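Long-range contacts in transcriptional regulatory protein RcsB (Escherichia coli, PDB 5I4C), which serves as the response regulator of Rcs signalling, binding regulatory DNA to control capsule, biofilm, cell-division and outer-membrane protein genes, and is represented here by its receiver domain: residues V85-N90 with E104-K109; A9-I14 with I54-M59; N30-F35 with L48-L53; N2-I7 with I26-V31. One frame throughout, in Å; residues are numbered along the deposited sequence. Where two conformers were deposited one is given.

In the fold
From the N terminus, interaction 4 is the first to close: residues 26-31 return beside 2-7 after helix 13-23, pairing the first two strands of the receiver domain. Interaction 2 opens inside that loop, at 9-14, and closes later at 54-59, so the two cross; it binds the first strand to the third at the end of the sheet that carries the predicted phosphorylation site. Interaction 3 starts on residues shared with interaction 4 and is nested within interaction 2, bridging strand 29-35 and the approach to strand 52-56. Interaction 1 follows in series, pairing the last two strands, and its Lys109 reaches Asp10 and Asp56 of interaction 2.

Interaction 1: residues V85-N90 with E104-K109; sequences VLTMNN and EGIVLK
Thr87 lays its CG2 methyl over two side chains of the neighbouring strand, 3.6 Å from Leu108 CD2 and 3.7 Å from Ile106 CG2. Its hydroxyl takes the other branch: OG1 stands anti to the backbone N (chi1 -169°) and donates to Asn89 O at 3.0 Å, in the carbonyl plane and on a lone pair, which ties the strand end to the loop after it. Farther along that loop, the poorly ordered Asn90 crosses Leu108 at about a right angle, its OD1 near CD2. Beneath these side chains the strands run parallel, and all four backbone hydrogen bonds involve Val85 and Thr87. Val85 N gives to Gly105 O and Val85 O receives from Val107 N; Thr87 repeats the pattern between Val107 O and Lys109 N, the last bond 2.9 Å from N to Thr87 O. Lys109 starts close to the same carbonyl, its CB 3.6 Å from Thr87 O, and its chain bends at chi3 before NZ forms salt bridges with Asp10 and Asp56. A threonine at the end of the fourth strand and a lysine just after the fifth are hallmarks of receiver domains, and here the threonine hydroxyl is engaged with its own loop in the unphosphorylated protein. The pair belongs to a beta-alpha-beta unit with helix 92-99, whose Leu95, Val98 and Leu99 pack on Ile106; across the sheet Val107 meets helix 112-124 and Leu86 meets helix 13-23, while strand 82-87 also bonds to strand 52-56.

Interaction 2: residues A9-I14 with I54-M59; sequences ADDHPI and ITDLSM
Ala9 and Thr55 pair as parallel strand neighbours, and this end of the contact is tightly packed. Ala9 N donates to Ile54 O at 2.8 Å, Asp56 N donates back to Ala9 O, and Ala9 CB sits 3.7 Å from Thr55 OG1. Met59 lies along the backbone from Ala9 to Asp11: SD is 3.5 Å from Asp10 N and near Ala9 CB, the bend at chi3 (-57°) sets CE beside the same CB, and CG approaches Asp11 N, a buried donor without a partner in the model. Asp10 and Asp56 cross obliquely, their carboxylate planes 62° apart, with Asp10 OD1 only 3.1 Å from Asp56 CB. Both use OD2 for an Asx turn, Asp10 accepting from His12 N and Asp56 from Ser58 N, the latter from above its carboxylate plane. The side of Asp11 is looser. Its OD1 stays 4.2 Å from Asp56 OD2, and a water donates to Asp11 OD1 at 2.8 Å; the same water lies so near Asp56 OD2 that this second link is doubtful. Asp56 is the predicted phosphorylation site, unmodified here. Three carboxylates so close would probably repel one another, a cost that Lys109 may ease through its salt bridges with OD1 of both Asp10 and Asp56. Receiver domains as a family cluster acids here to hold a divalent metal ion, a role consistent with this acidic pocket.

Interaction 3: residues N30-F35 with L48-L53; sequences NVVGEF and LDAHVL
Val32 and Leu48 are the nearest backbone neighbours, their CA atoms still 6.7 Å apart, and Val32 leaves the extended conformation (psi -8°) where its carbonyl oxygen meets the leucine. Leu48 takes part in most of the contacts, with Val32 covering a similar area. Both its methyls approach that oxygen from the same side, CD2 at 3.7 Å and CD1 at 3.8 Å from Val32 O. The same CD1 meets Phe35 tip to tip, at the edge of the ring and in its plane, 3.9 Å from CZ, and lies 4.3 Å from Gly33 CA. On the other flank Val32 CG2 touches both Leu48 CB and Ala50 CB, each at 4.3 Å. Phe35 also packs on Ala40, Leu41 and Asn44 of helix 38-44 and on Ile7. Strand 4-9 runs between strands 29-35 and 52-56 in the sheet, so strand 29-35 meets the loop leading into strand 52-56 through side chains. The chemistry is accordingly that of a small, fairly loose apolar contact governed by dispersion, with two methyls against a carbonyl oxygen: directional bonding is left to strand 4-9, to which Val32, Gly33 and Phe35 bond through their backbones.

Interaction 4: residues N2-I7 with I26-V31; sequences NNMNVI and IEWVNV
Asn3 reaches from its CB, 4.2 Å from Trp28 O, to Asn30 OD1 at its tip, and on the way CG comes within 3.3 Å of Asn30 OD1. At the tip the amide divides: ND2 donates to Asn30 OD1 in a short bond of 2.6 Å, straight at 164° and in the plane of both amides, which are nearly coplanar. Asn3 OD1 is left 3.2 Å from that same oxygen, a pair of acceptors. The backbone continues the pairing as parallel strands, Met4 N to Trp28 O, Asn30 N to Met4 O and Val6 N to Asn30 O. Trp28, third residue of the type I turn from Ile26 to Val29, holds CG in the crowded position between backbone N and carbonyl carbon (chi1 46°). Its CB is met by both O and OD1 of the poorly ordered Asn2, while Ile26 CG2 and Val29 CG2 cover one ring face. Met4 SD approaches the ring at its edge, 4.2 Å from CZ3. Farther along, Val6 CG2 touches both Val29 CG1 and Val31 CG2, at 4.1 and 4.0 Å. Strands 4-9 and 29-35 are adjacent in the sheet and connected through helix 13-23 as a beta-alpha-beta unit; Leu120 and Gln124 of helix 112-124 pack on Met4, Gln124 also touches Trp28, and strand 52-56 borders strand 4-9 through Val52 and Ile54.

Interaction 1: residues V85-N90 with E104-K109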
loop_
_atom_site.group_PDB
_atom_site.type_symbol
_atom_site.label_atom_id
_atom_site.label_comp_id
_atom_site.label_asym_id
_atom_site.label_seq_id
_atom_site.Cartn_x
_atom_site.Cartn_y
_atom_site.Cartn_z
ATOM N N VAL A 85 16.236 1.893 -1.234
ATOM C CA VAL A 85 15.518 0.643 -1.425
ATOM C C VAL A 85 14.352 0.522 -0.427
ATOM O O VAL A 85 14.554 0.735 0.735
ATOM C CB VAL A 85 16.468 -0.557 -1.348
ATOM C CG1 VAL A 85 15.740 -1.891 -1.267
ATOM C CG2 VAL A 85 17.329 -0.542 -2.614
ATOM N N LEU A 86 13.184 0.138 -0.931
ATOM C CA LEU A 86 12.005 -0.220 -0.149
ATOM C C LEU A 86 11.983 -1.723 0.033
ATOM O O LEU A 86 12.027 -2.460 -0.966
ATOM C CB LEU A 86 10.714 0.164 -0.923
ATOM C CG LEU A 86 10.515 1.646 -1.239
ATOM C CD1 LEU A 86 9.274 1.867 -2.123
ATOM C CD2 LEU A 86 10.441 2.415 0.082
ATOM N N THR A 87 11.952 -2.188 1.268
ATOM C CA THR A 87 12.071 -3.586 1.489
ATOM C C THR A 87 10.880 -4.143 2.260
ATOM O O THR A 87 10.314 -3.515 3.149
ATOM C CB THR A 87 13.437 -3.926 2.118
ATOM O OG1 THR A 87 13.557 -5.328 2.069
ATOM C CG2 THR A 87 13.567 -3.438 3.498
ATOM N N MET A 88 10.483 -5.337 1.902
ATOM C CA MET A 88 9.282 -5.901 2.531
ATOM C C MET A 88 9.651 -6.472 3.876
ATOM O O MET A 88 8.779 -6.761 4.665
ATOM C CB MET A 88 8.549 -6.925 1.641
ATOM C CG MET A 88 6.994 -6.730 1.574
ATOM S SD MET A 88 6.129 -5.576 2.737
ATOM C CE MET A 88 5.427 -6.701 3.970
ATOM N N ASN A 89 10.937 -6.662 4.129
ATOM C CA ASN A 89 11.340 -7.106 5.428
ATOM C C ASN A 89 12.819 -6.779 5.739
ATOM O O ASN A 89 13.572 -6.355 4.877
ATOM C CB ASN A 89 11.088 -8.609 5.525
ATOM C CG ASN A 89 12.030 -9.406 4.626
ATOM O OD1 ASN A 89 13.243 -9.298 4.738
ATOM N ND2 ASN A 89 11.464 -10.157 3.698
ATOM N N ASN A 90 13.217 -7.021 6.984
ATOM C CA ASN A 90 14.567 -6.710 7.501
ATOM C C ASN A 90 15.508 -7.954 7.335
ATOM O O ASN A 90 16.432 -8.156 8.161
ATOM C CB ASN A 90 14.465 -6.300 9.011
ATOM C CG ASN A 90 14.552 -4.796 9.271
ATOM O OD1 ASN A 90 14.809 -4.012 8.341
ATOM N ND2 ASN A 90 14.338 -4.375 10.553
ATOM N N GLU A 104 22.208 4.393 -0.672
ATOM C CA GLU A 104 22.108 5.399 0.326
ATOM C C GLU A 104 21.089 5.097 1.422
ATOM O O GLU A 104 21.208 5.604 2.541
ATOM C CB GLU A 104 21.814 6.749 -0.320
ATOM C CG GLU A 104 23.019 7.344 -1.004
ATOM C CD GLU A 104 23.368 6.672 -2.333
ATOM O OE1 GLU A 104 22.569 5.911 -2.930
ATOM O OE2 GLU A 104 24.490 6.887 -2.771
ATOM N N GLY A 105 20.098 4.270 1.152
ATOM C CA GLY A 105 19.084 4.093 2.147
ATOM C C GLY A 105 18.332 2.852 1.941
ATOM O O GLY A 105 18.280 2.326 0.790
ATOM N N ILE A 106 17.815 2.342 3.060
ATOM C CA ILE A 106 16.904 1.211 3.072
ATOM C C ILE A 106 15.766 1.569 4.000
ATOM O O ILE A 106 15.990 1.993 5.100
ATOM C CB ILE A 106 17.561 -0.135 3.549
ATOM C CG1 ILE A 106 18.647 -0.563 2.581
ATOM C CG2 ILE A 106 16.480 -1.205 3.607
ATOM C CD1 ILE A 106 19.541 -1.639 3.118
ATOM N N VAL A 107 14.544 1.413 3.537
ATOM C CA VAL A 107 13.334 1.736 4.333
ATOM C C VAL A 107 12.392 0.576 4.258
ATOM O O VAL A 107 12.153 0.083 3.161
ATOM C CB VAL A 107 12.648 2.968 3.706
ATOM C CG1 VAL A 107 11.220 3.210 4.256
ATOM C CG2 VAL A 107 13.542 4.176 3.967
ATOM N N LEU A 108 11.795 0.197 5.373
ATOM C CA LEU A 108 10.772 -0.825 5.330
ATOM C C LEU A 108 9.575 -0.253 4.619
ATOM O O LEU A 108 9.044 0.778 5.015
ATOM C CB LEU A 108 10.374 -1.316 6.697
ATOM C CG LEU A 108 11.492 -1.879 7.520
ATOM C CD1 LEU A 108 10.992 -2.272 8.925
ATOM C CD2 LEU A 108 12.034 -3.068 6.765
ATOM N N LYS A 109 9.170 -0.928 3.550
ATOM C CA LYS A 109 8.129 -0.416 2.679
ATOM C C LYS A 109 6.880 -0.062 3.472
ATOM O O LYS A 109 6.239 0.973 3.259
ATOM C CB LYS A 109 7.796 -1.487 1.624
ATOM C CG LYS A 109 6.854 -0.983 0.559
ATOM C CD LYS A 109 6.231 -2.079 -0.300
ATOM C CE LYS A 109 7.254 -2.623 -1.196
ATOM N NZ LYS A 109 6.642 -3.281 -2.352
#

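Interaction 2: residues A9-I14 with I54-M59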
loop_
_atom_site.group_PDB
_atom_site.type_symbol
_atom_site.label_atom_id
_atom_site.label_comp_id
_atom_site.label_asym_id
_atom_site.label_seq_id
_atom_site.Cartn_x
_atom_site.Cartn_y
_atom_site.Cartn_z
ATOM N N ALA A 9 9.341 4.001 -7.391
ATOM C CA ALA A 9 9.108 2.846 -8.226
ATOM C C ALA A 9 8.694 1.645 -7.398
ATOM O O ALA A 9 9.366 1.273 -6.417
ATOM C CB ALA A 9 10.339 2.534 -9.059
ATOM N N ASP A 10 7.516 1.119 -7.726
ATOM C CA ASP A 10 6.950 -0.057 -7.037
ATOM C C ASP A 10 5.867 -0.616 -7.905
ATOM O O ASP A 10 5.136 0.156 -8.532
ATOM C CB ASP A 10 6.356 0.302 -5.694
ATOM C CG ASP A 10 6.126 -0.961 -4.798
ATOM O OD1 ASP A 10 7.006 -1.365 -4.060
ATOM O OD2 ASP A 10 5.083 -1.565 -4.817
ATOM N N ASP A 11 5.703 -1.917 -7.915
ATOM C CA ASP A 11 4.640 -2.449 -8.801
ATOM C C ASP A 11 3.269 -2.477 -8.128
ATOM O O ASP A 11 2.380 -3.084 -8.664
ATOM C CB ASP A 11 5.030 -3.791 -9.439
ATOM C CG ASP A 11 5.224 -4.881 -8.431
ATOM O OD1 ASP A 11 5.647 -4.544 -7.293
ATOM O OD2 ASP A 11 4.981 -6.062 -8.802
ATOM N N HIS A 12 3.109 -1.837 -6.956
ATOM C CA HIS A 12 1.820 -1.785 -6.284
ATOM C C HIS A 12 1.324 -0.349 -6.284
ATOM O O HIS A 12 1.947 0.491 -5.646
ATOM C CB HIS A 12 1.955 -2.308 -4.857
ATOM C CG HIS A 12 1.962 -3.790 -4.766
ATOM N ND1 HIS A 12 3.098 -4.497 -4.471
ATOM C CD2 HIS A 12 1.010 -4.696 -5.017
ATOM C CE1 HIS A 12 2.817 -5.784 -4.462
ATOM N NE2 HIS A 12 1.556 -5.928 -4.815
ATOM N N PRO A 13 0.234 -0.051 -7.020
ATOM C CA PRO A 13 -0.221 1.325 -7.123
ATOM C C PRO A 13 -0.516 1.926 -5.754
ATOM O O PRO A 13 -0.214 3.066 -5.535
ATOM C CB PRO A 13 -1.477 1.217 -7.977
ATOM C CG PRO A 13 -1.168 0.085 -8.859
ATOM C CD PRO A 13 -0.409 -0.900 -8.022
ATOM N N ILE A 14 -1.059 1.159 -4.804
ATOM C CA ILE A 14 -1.312 1.753 -3.486
ATOM C C ILE A 14 -0.047 2.153 -2.729
ATOM O O ILE A 14 -0.135 3.001 -1.880
ATOM C CB ILE A 14 -2.260 0.879 -2.596
ATOM C CG1 ILE A 14 -3.093 1.778 -1.645
ATOM C CG2 ILE A 14 -1.491 -0.159 -1.891
ATOM C CD1 ILE A 14 -4.356 1.112 -1.202
ATOM N N ILE A 54 13.690 6.013 -5.292
ATOM C CA ILE A 54 13.088 5.237 -4.218
ATOM C C ILE A 54 12.404 4.018 -4.849
ATOM O O ILE A 54 11.389 4.160 -5.527
ATOM C CB ILE A 54 12.101 6.079 -3.418
ATOM C CG1 ILE A 54 12.791 7.341 -2.923
ATOM C CG2 ILE A 54 11.524 5.281 -2.261
ATOM C CD1 ILE A 54 11.844 8.397 -2.405
ATOM N N THR A 55 12.951 2.853 -4.613
ATOM C CA THR A 55 12.569 1.732 -5.408
ATOM C C THR A 55 12.414 0.407 -4.628
ATOM O O THR A 55 13.201 0.068 -3.736
ATOM C CB THR A 55 13.541 1.507 -6.615
ATOM O OG1 THR A 55 12.990 0.512 -7.508
ATOM C CG2 THR A 55 14.949 0.957 -6.146
ATOM N N ASP A 56 11.367 -0.322 -4.973
ATOM C CA ASP A 56 11.215 -1.729 -4.610
ATOM C C ASP A 56 12.236 -2.590 -5.419
ATOM O O ASP A 56 12.668 -2.183 -6.495
ATOM C CB ASP A 56 9.816 -2.184 -4.973
ATOM C CG ASP A 56 9.476 -3.521 -4.369
ATOM O OD1 ASP A 56 9.432 -3.658 -3.134
ATOM O OD2 ASP A 56 9.261 -4.432 -5.135
ATOM N N LEU A 57 12.642 -3.724 -4.886
ATOM C CA LEU A 57 13.542 -4.624 -5.604
ATOM C C LEU A 57 12.870 -5.788 -6.344
ATOM O O LEU A 57 13.581 -6.593 -6.928
ATOM C CB LEU A 57 14.538 -5.173 -4.628
ATOM C CG LEU A 57 15.538 -4.169 -4.015
ATOM C CD1 LEU A 57 16.453 -4.922 -3.078
ATOM C CD2 LEU A 57 16.345 -3.457 -5.090
ATOM N N SER A 58 11.535 -5.856 -6.348
ATOM C CA SER A 58 10.804 -6.957 -6.946
ATOM C C SER A 58 9.813 -6.641 -8.080
ATOM O O SER A 58 8.862 -7.404 -8.298
ATOM C CB SER A 58 10.007 -7.673 -5.824
ATOM O OG SER A 58 10.920 -8.560 -5.196
ATOM N N MET A 59 10.049 -5.619 -8.847
ATOM C CA MET A 59 9.110 -5.204 -9.890
ATOM C C MET A 59 9.343 -5.944 -11.146
ATOM O O MET A 59 10.465 -6.371 -11.396
ATOM C CB MET A 59 9.377 -3.773 -10.240
ATOM C CG MET A 59 9.077 -2.783 -9.136
ATOM S SD MET A 59 9.339 -1.121 -9.784
ATOM C CE MET A 59 11.069 -1.266 -10.319
HETATM O O HOH W 1 7.228 -5.738 -5.259
#

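Interaction 3: residues N30-F35 with L48-L53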
loop_
_atom_site.group_PDB
_atom_site.type_symbol
_atom_site.label_atom_id
_atom_site.label_comp_id
_atom_site.label_asym_id
_atom_site.label_seq_id
_atom_site.Cartn_x
_atom_site.Cartn_y
_atom_site.Cartn_z
ATOM N N ASN A 30 10.001 16.908 -4.382
ATOM C CA ASN A 30 9.131 16.851 -5.541
ATOM C C ASN A 30 9.280 15.494 -6.169
ATOM O O ASN A 30 10.400 15.057 -6.479
ATOM C CB ASN A 30 9.482 17.928 -6.575
ATOM C CG ASN A 30 9.328 19.300 -6.004
ATOM O OD1 ASN A 30 10.306 19.995 -5.780
ATOM N ND2 ASN A 30 8.108 19.659 -5.655
ATOM N N VAL A 31 8.148 14.844 -6.349
ATOM C CA VAL A 31 8.039 13.614 -7.097
ATOM C C VAL A 31 7.960 13.952 -8.563
ATOM O O VAL A 31 6.984 14.549 -8.997
ATOM C CB VAL A 31 6.804 12.804 -6.672
ATOM C CG1 VAL A 31 6.693 11.550 -7.497
ATOM C CG2 VAL A 31 6.903 12.492 -5.211
ATOM N N VAL A 32 8.997 13.572 -9.302
ATOM C CA VAL A 32 9.135 13.821 -10.719
ATOM C C VAL A 32 8.785 12.561 -11.550
ATOM O O VAL A 32 8.688 12.634 -12.782
ATOM C CB VAL A 32 10.522 14.409 -11.103
ATOM C CG1 VAL A 32 10.762 15.685 -10.332
ATOM C CG2 VAL A 32 11.696 13.475 -10.829
ATOM N N GLY A 33 8.568 11.413 -10.919
ATOM C CA GLY A 33 8.131 10.239 -11.684
ATOM C C GLY A 33 7.730 9.101 -10.814
ATOM O O GLY A 33 8.243 8.974 -9.688
ATOM N N GLU A 34 6.807 8.294 -11.332
ATOM C CA GLU A 34 6.421 7.057 -10.710
ATOM C C GLU A 34 6.439 5.951 -11.762
ATOM O O GLU A 34 5.827 6.143 -12.815
ATOM C CB GLU A 34 4.984 7.136 -10.219
ATOM C CG GLU A 34 4.770 8.334 -9.352
ATOM C CD GLU A 34 3.395 8.291 -8.691
ATOM O OE1 GLU A 34 2.546 7.474 -9.122
ATOM O OE2 GLU A 34 3.146 9.092 -7.783
ATOM N N PHE A 35 7.005 4.799 -11.427
ATOM C CA PHE A 35 7.049 3.648 -12.294
ATOM C C PHE A 35 6.667 2.357 -11.597
ATOM O O PHE A 35 6.772 2.254 -10.371
ATOM C CB PHE A 35 8.508 3.552 -12.794
ATOM C CG PHE A 35 8.920 4.764 -13.534
ATOM C CD1 PHE A 35 8.573 4.888 -14.860
ATOM C CD2 PHE A 35 9.602 5.804 -12.907
ATOM C CE1 PHE A 35 8.912 6.024 -15.553
ATOM C CE2 PHE A 35 9.910 6.977 -13.594
ATOM C CZ PHE A 35 9.582 7.062 -14.939
ATOM N N LEU A 48 14.375 12.948 -16.718
ATOM C CA LEU A 48 13.779 13.504 -15.493
ATOM C C LEU A 48 15.004 13.917 -14.694
ATOM O O LEU A 48 15.952 13.159 -14.623
ATOM C CB LEU A 48 13.024 12.387 -14.729
ATOM C CG LEU A 48 11.880 11.710 -15.495
ATOM C CD1 LEU A 48 11.275 10.603 -14.646
ATOM C CD2 LEU A 48 10.826 12.744 -15.833
ATOM N N ASP A 49 15.005 15.070 -14.083
ATOM C CA ASP A 49 16.223 15.540 -13.419
ATOM C C ASP A 49 16.194 15.058 -11.932
ATOM O O ASP A 49 16.231 15.857 -11.006
ATOM C CB ASP A 49 16.339 17.066 -13.611
ATOM C CG ASP A 49 16.787 17.475 -15.058
ATOM O OD1 ASP A 49 16.936 16.615 -15.975
ATOM O OD2 ASP A 49 17.023 18.679 -15.264
ATOM N N ALA A 50 16.155 13.733 -11.752
ATOM C CA ALA A 50 15.971 13.065 -10.478
ATOM C C ALA A 50 17.245 13.086 -9.642
ATOM O O ALA A 50 18.336 12.889 -10.181
ATOM C CB ALA A 50 15.581 11.606 -10.714
ATOM N N HIS A 51 17.105 13.277 -8.344
ATOM C CA HIS A 51 18.232 13.180 -7.394
ATOM C C HIS A 51 18.321 11.832 -6.670
ATOM O O HIS A 51 19.394 11.322 -6.356
ATOM C CB HIS A 51 18.163 14.349 -6.399
ATOM C CG HIS A 51 18.169 15.671 -7.068
ATOM N ND1 HIS A 51 17.361 16.697 -6.683
ATOM C CD2 HIS A 51 18.862 16.123 -8.147
ATOM C CE1 HIS A 51 17.561 17.740 -7.470
ATOM N NE2 HIS A 51 18.448 17.410 -8.390
ATOM N N VAL A 52 17.169 11.235 -6.422
ATOM C CA VAL A 52 17.038 10.057 -5.613
ATOM C C VAL A 52 16.018 9.155 -6.302
ATOM O O VAL A 52 14.972 9.626 -6.739
ATOM C CB VAL A 52 16.466 10.395 -4.198
ATOM C CG1 VAL A 52 16.463 9.149 -3.300
ATOM C CG2 VAL A 52 17.358 11.384 -3.551
ATOM N N LEU A 53 16.371 7.913 -6.394
ATOM C CA LEU A 53 15.428 6.867 -6.752
ATOM C C LEU A 53 15.003 6.087 -5.516
ATOM O O LEU A 53 15.868 5.549 -4.817
ATOM C CB LEU A 53 16.061 5.931 -7.738
ATOM C CG LEU A 53 15.179 4.712 -8.040
ATOM C CD1 LEU A 53 13.827 4.968 -8.681
ATOM C CD2 LEU A 53 15.988 3.749 -8.804
#

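Interaction 4: residues N2-I7 with I26-V31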
loop_
_atom_site.group_PDB
_atom_site.type_symbol
_atom_site.label_atom_id
_atom_site.label_comp_id
_atom_site.label_asym_id
_atom_site.label_seq_id
_atom_site.Cartn_x
_atom_site.Cartn_y
_atom_site.Cartn_z
ATOM N N ASN A 2 18.668 22.427 -1.557
ATOM C CA ASN A 2 17.462 22.241 -0.704
ATOM C C ASN A 2 16.368 21.372 -1.398
ATOM O O ASN A 2 15.904 20.389 -0.832
ATOM C CB ASN A 2 16.902 23.610 -0.358
ATOM C CG ASN A 2 15.893 23.576 0.761
ATOM O OD1 ASN A 2 15.610 22.540 1.360
ATOM N ND2 ASN A 2 15.358 24.734 1.069
ATOM N N ASN A 3 15.956 21.749 -2.607
ATOM C CA ASN A 3 14.988 20.974 -3.368
ATOM C C ASN A 3 15.505 19.592 -3.791
ATOM O O ASN A 3 16.602 19.458 -4.320
ATOM C CB ASN A 3 14.544 21.733 -4.601
ATOM C CG ASN A 3 13.120 21.461 -4.910
ATOM O OD1 ASN A 3 12.232 22.213 -4.486
ATOM N ND2 ASN A 3 12.868 20.343 -5.548
ATOM N N MET A 4 14.700 18.566 -3.568
ATOM C CA MET A 4 15.071 17.230 -3.960
ATOM C C MET A 4 14.010 16.608 -4.880
ATOM O O MET A 4 12.842 16.486 -4.511
ATOM C CB MET A 4 15.288 16.415 -2.710
ATOM C CG MET A 4 15.816 15.016 -2.949
ATOM S SD MET A 4 16.004 14.194 -1.338
ATOM C CE MET A 4 17.508 14.913 -0.690
ATOM N N ASN A 5 14.436 16.179 -6.078
ATOM C CA ASN A 5 13.545 15.540 -7.028
ATOM C C ASN A 5 13.729 14.072 -6.874
ATOM O O ASN A 5 14.898 13.579 -6.903
ATOM C CB ASN A 5 13.865 15.928 -8.438
ATOM C CG ASN A 5 13.531 17.360 -8.724
ATOM O OD1 ASN A 5 12.662 17.960 -8.074
ATOM N ND2 ASN A 5 14.235 17.931 -9.683
ATOM N N VAL A 6 12.613 13.376 -6.695
ATOM C CA VAL A 6 12.625 11.920 -6.443
ATOM C C VAL A 6 11.751 11.195 -7.437
ATOM O O VAL A 6 10.760 11.725 -7.929
ATOM C CB VAL A 6 12.283 11.568 -4.944
ATOM C CG1 VAL A 6 13.019 12.482 -3.928
ATOM C CG2 VAL A 6 10.800 11.643 -4.656
ATOM N N ILE A 7 12.143 9.959 -7.772
ATOM C CA ILE A 7 11.321 9.039 -8.569
ATOM C C ILE A 7 10.927 7.933 -7.620
ATOM O O ILE A 7 11.753 7.528 -6.781
ATOM C CB ILE A 7 12.153 8.450 -9.733
ATOM C CG1 ILE A 7 12.520 9.541 -10.716
ATOM C CG2 ILE A 7 11.436 7.323 -10.402
ATOM C CD1 ILE A 7 13.340 9.023 -11.855
ATOM N N ILE A 26 5.890 17.453 2.196
ATOM C CA ILE A 26 7.253 17.944 2.340
ATOM C C ILE A 26 7.566 18.890 1.225
ATOM O O ILE A 26 7.705 18.497 0.067
ATOM C CB ILE A 26 8.221 16.791 2.287
ATOM C CG1 ILE A 26 7.824 15.835 3.412
ATOM C CG2 ILE A 26 9.665 17.294 2.387
ATOM C CD1 ILE A 26 8.576 14.556 3.277
ATOM N N GLU A 27 7.628 20.161 1.604
ATOM C CA GLU A 27 7.778 21.287 0.690
ATOM C C GLU A 27 8.979 21.065 -0.225
ATOM O O GLU A 27 8.878 21.303 -1.393
ATOM C CB GLU A 27 7.898 22.666 1.454
ATOM C CG GLU A 27 8.718 22.594 2.778
ATOM C CD GLU A 27 9.563 23.831 3.176
ATOM O OE1 GLU A 27 10.711 23.610 3.681
ATOM O OE2 GLU A 27 9.095 25.004 3.041
ATOM N N TRP A 28 10.080 20.547 0.279
ATOM C CA TRP A 28 11.311 20.560 -0.487
ATOM C C TRP A 28 11.509 19.292 -1.330
ATOM O O TRP A 28 12.502 19.183 -2.018
ATOM C CB TRP A 28 12.532 20.837 0.402
ATOM C CG TRP A 28 12.528 20.044 1.627
ATOM C CD1 TRP A 28 11.924 20.370 2.790
ATOM C CD2 TRP A 28 13.146 18.786 1.826
ATOM N NE1 TRP A 28 12.109 19.378 3.706
ATOM C CE2 TRP A 28 12.863 18.391 3.139
ATOM C CE3 TRP A 28 13.930 17.969 1.029
ATOM C CZ2 TRP A 28 13.323 17.208 3.682
ATOM C CZ3 TRP A 28 14.387 16.771 1.565
ATOM C CH2 TRP A 28 14.076 16.395 2.877
ATOM N N VAL A 29 10.563 18.376 -1.276
ATOM C CA VAL A 29 10.603 17.117 -2.051
ATOM C C VAL A 29 9.579 17.199 -3.147
ATOM O O VAL A 29 8.438 17.472 -2.868
ATOM C CB VAL A 29 10.325 15.879 -1.155
ATOM C CG1 VAL A 29 10.161 14.634 -1.988
ATOM C CG2 VAL A 29 11.463 15.662 -0.185
ATOM N N ASN A 30 10.001 16.908 -4.382
ATOM C CA ASN A 30 9.131 16.851 -5.541
ATOM C C ASN A 30 9.280 15.494 -6.169
ATOM O O ASN A 30 10.400 15.057 -6.479
ATOM C CB ASN A 30 9.482 17.928 -6.575
ATOM C CG ASN A 30 9.328 19.300 -6.004
ATOM O OD1 ASN A 30 10.306 19.995 -5.780
ATOM N ND2 ASN A 30 8.108 19.659 -5.655
ATOM N N VAL A 31 8.148 14.844 -6.349
ATOM C CA VAL A 31 8.039 13.614 -7.097
ATOM C C VAL A 31 7.960 13.952 -8.563
ATOM O O VAL A 31 6.984 14.549 -8.997
ATOM C CB VAL A 31 6.804 12.804 -6.672
ATOM C CG1 VAL A 31 6.693 11.550 -7.497
ATOM C CG2 VAL A 31 6.903 12.492 -5.211
#